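Local structure of BrkA autotransporter (Bordetella pertussis, 3QQ2) at residues D153-Q159 against G193-R199. The protein forms, through its C-terminal beta domain, an outer-membrane pore that carries the passenger domain to the cell surface, where BrkA inhibits the classical complement pathway. The protein carries 1 engineered substitution. Residues are numbered along the deposited sequence; the frame is centred on the assembly and turned at random.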
# COMPACT_ATOMS: atom_id res chain seq x y z
N ASP A 153 8.13 -29.42 50.10
CA ASP A 153 8.87 -28.57 49.14
C ASP A 153 8.12 -28.17 47.87
O ASP A 153 8.72 -27.60 46.96
CB ASP A 153 10.22 -29.19 48.78
CG ASP A 153 10.94 -29.73 49.98
OD1 ASP A 153 11.36 -28.92 50.84
OD2 ASP A 153 11.06 -30.98 50.06
N TRP A 154 6.83 -28.48 47.81
CA TRP A 154 5.93 -27.95 46.79
C TRP A 154 5.71 -26.47 47.05
O TRP A 154 5.59 -26.04 48.19
CB TRP A 154 4.56 -28.64 46.86
CG TRP A 154 4.52 -30.09 46.53
CD1 TRP A 154 4.76 -31.12 47.38
CD2 TRP A 154 4.18 -30.69 45.26
NE1 TRP A 154 4.61 -32.32 46.73
CE2 TRP A 154 4.25 -32.09 45.43
CE3 TRP A 154 3.83 -30.18 44.00
CZ2 TRP A 154 3.99 -33.00 44.39
CZ3 TRP A 154 3.56 -31.09 42.97
CH2 TRP A 154 3.65 -32.48 43.17
N PHE A 155 5.64 -25.68 45.98
CA PHE A 155 5.37 -24.25 46.13
C PHE A 155 4.16 -23.82 45.32
O PHE A 155 3.74 -24.50 44.39
CB PHE A 155 6.59 -23.41 45.72
CG PHE A 155 7.00 -23.61 44.30
CD1 PHE A 155 7.70 -24.75 43.92
CD2 PHE A 155 6.69 -22.68 43.34
CE1 PHE A 155 8.08 -24.94 42.61
CE2 PHE A 155 7.06 -22.87 42.01
CZ PHE A 155 7.75 -24.00 41.65
N ALA A 156 3.64 -22.66 45.69
CA ALA A 156 2.55 -22.02 44.97
C ALA A 156 3.02 -20.61 44.61
O ALA A 156 3.70 -19.96 45.41
CB ALA A 156 1.31 -21.96 45.84
N GLU A 157 2.66 -20.14 43.43
CA GLU A 157 3.22 -18.87 42.98
C GLU A 157 2.34 -18.05 42.07
O GLU A 157 2.44 -18.17 40.87
CB GLU A 157 4.56 -19.09 42.30
CG GLU A 157 5.41 -17.84 42.19
CD GLU A 157 6.77 -18.13 41.58
OE1 GLU A 157 7.78 -18.14 42.34
OE2 GLU A 157 6.81 -18.37 40.35
N PRO A 158 1.50 -17.19 42.66
CA PRO A 158 0.71 -16.26 41.87
C PRO A 158 1.60 -15.19 41.24
O PRO A 158 2.54 -14.72 41.89
CB PRO A 158 -0.22 -15.62 42.90
CG PRO A 158 0.42 -15.88 44.23
CD PRO A 158 1.14 -17.17 44.09
N GLN A 159 1.31 -14.83 40.00
CA GLN A 159 2.10 -13.82 39.31
C GLN A 159 1.26 -12.83 38.49
O GLN A 159 0.23 -13.18 37.90
CB GLN A 159 3.19 -14.48 38.44
CG GLN A 159 2.66 -15.43 37.35
CD GLN A 159 3.58 -16.64 37.10
OE1 GLN A 159 3.58 -17.22 36.00
NE2 GLN A 159 4.35 -17.04 38.12
N GLY A 193 -1.75 -15.42 36.40
CA GLY A 193 -1.32 -16.81 36.34
C GLY A 193 -0.88 -17.36 37.69
O GLY A 193 -0.65 -16.62 38.65
N LEU A 194 -0.76 -18.69 37.74
CA LEU A 194 -0.32 -19.38 38.93
C LEU A 194 0.48 -20.62 38.55
O LEU A 194 0.05 -21.37 37.67
CB LEU A 194 -1.54 -19.80 39.73
CG LEU A 194 -1.34 -20.57 41.03
CD1 LEU A 194 -1.16 -19.64 42.22
CD2 LEU A 194 -2.54 -21.45 41.22
N ARG A 195 1.63 -20.83 39.18
CA ARG A 195 2.34 -22.12 39.05
C ARG A 195 2.41 -22.94 40.35
O ARG A 195 2.55 -22.38 41.44
CB ARG A 195 3.72 -21.97 38.35
CG ARG A 195 4.79 -21.15 39.07
CD ARG A 195 5.85 -20.57 38.05
NE ARG A 195 7.11 -21.32 37.92
CZ ARG A 195 8.16 -21.21 38.74
NH1 ARG A 195 8.10 -20.39 39.79
NH2 ARG A 195 9.27 -21.92 38.54
N PHE A 196 2.26 -24.26 40.23
CA PHE A 196 2.47 -25.16 41.34
C PHE A 196 3.63 -26.05 41.00
O PHE A 196 3.62 -26.68 39.95
CB PHE A 196 1.28 -26.09 41.53
CG PHE A 196 0.10 -25.44 42.16
CD1 PHE A 196 0.23 -24.73 43.34
CD2 PHE A 196 -1.16 -25.57 41.57
CE1 PHE A 196 -0.86 -24.13 43.93
CE2 PHE A 196 -2.26 -24.97 42.14
CZ PHE A 196 -2.13 -24.26 43.33
N GLY A 197 4.61 -26.15 41.89
CA GLY A 197 5.66 -27.13 41.67
C GLY A 197 6.19 -27.74 42.94
O GLY A 197 5.70 -27.45 44.04
N ARG A 198 7.19 -28.60 42.77
CA ARG A 198 7.97 -29.13 43.89
C ARG A 198 9.45 -28.81 43.66
O ARG A 198 9.97 -29.02 42.55
CB ARG A 198 7.71 -30.64 44.09
CG ARG A 198 8.49 -31.30 45.23
CD ARG A 198 7.79 -32.56 45.72
NE ARG A 198 8.69 -33.62 46.18
CZ ARG A 198 9.14 -34.62 45.42
NH1 ARG A 198 8.79 -34.69 44.13
NH2 ARG A 198 9.96 -35.54 45.93
N ARG A 199 10.09 -28.27 44.69
CA ARG A 199 11.54 -28.07 44.69
C ARG A 199 12.14 -29.42 45.06
O ARG A 199 11.94 -29.90 46.18
CB ARG A 199 11.94 -26.99 45.70
CG ARG A 199 13.44 -26.84 45.92
CD ARG A 199 14.05 -25.70 45.11
NE ARG A 199 13.72 -24.38 45.66
CZ ARG A 199 13.72 -23.23 44.97
NH1 ARG A 199 14.03 -23.21 43.68
NH2 ARG A 199 13.39 -22.09 45.57
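F155 lays its ring flat across the backbone of G197, whose amide N sits over the ring face; a CB on G197 would run into F155 CE1, so only a residue without a side chain fits under the ring as placed. The ring then reaches on to R195, where F155 CE2 lies 3.5 Å from NH1, over the guanidinium face. At its edge that guanidinium meets E157 in a salt bridge, NH1 of R195 to OE2 of E157, very short at 2.5 Å. R147 and Y211, on the two flanking strands, add cation-pi contacts to F155 and R195 respectively. Segments 153-159 and 193-199 lie on neighbouring antiparallel strands of the autotransporter beta-barrel, and the charged cluster fits the hydrophilic lining of its pore. The other face carries W154, A156, F196 and L194, a largely apolar surface consistent with lipid contact: A156 CB touches F196 CE1 at 3.6 Å, and R198 CD packs over the five-membered ring of W154. Between the faces runs the backbone ladder, with G197 N to F155 O at 3.1 Å and Q159 N to G193 O at 3.0 Å. At the D153 end of the ladder, R199 N donates to D153 O at 2.7 Å, almost linearly.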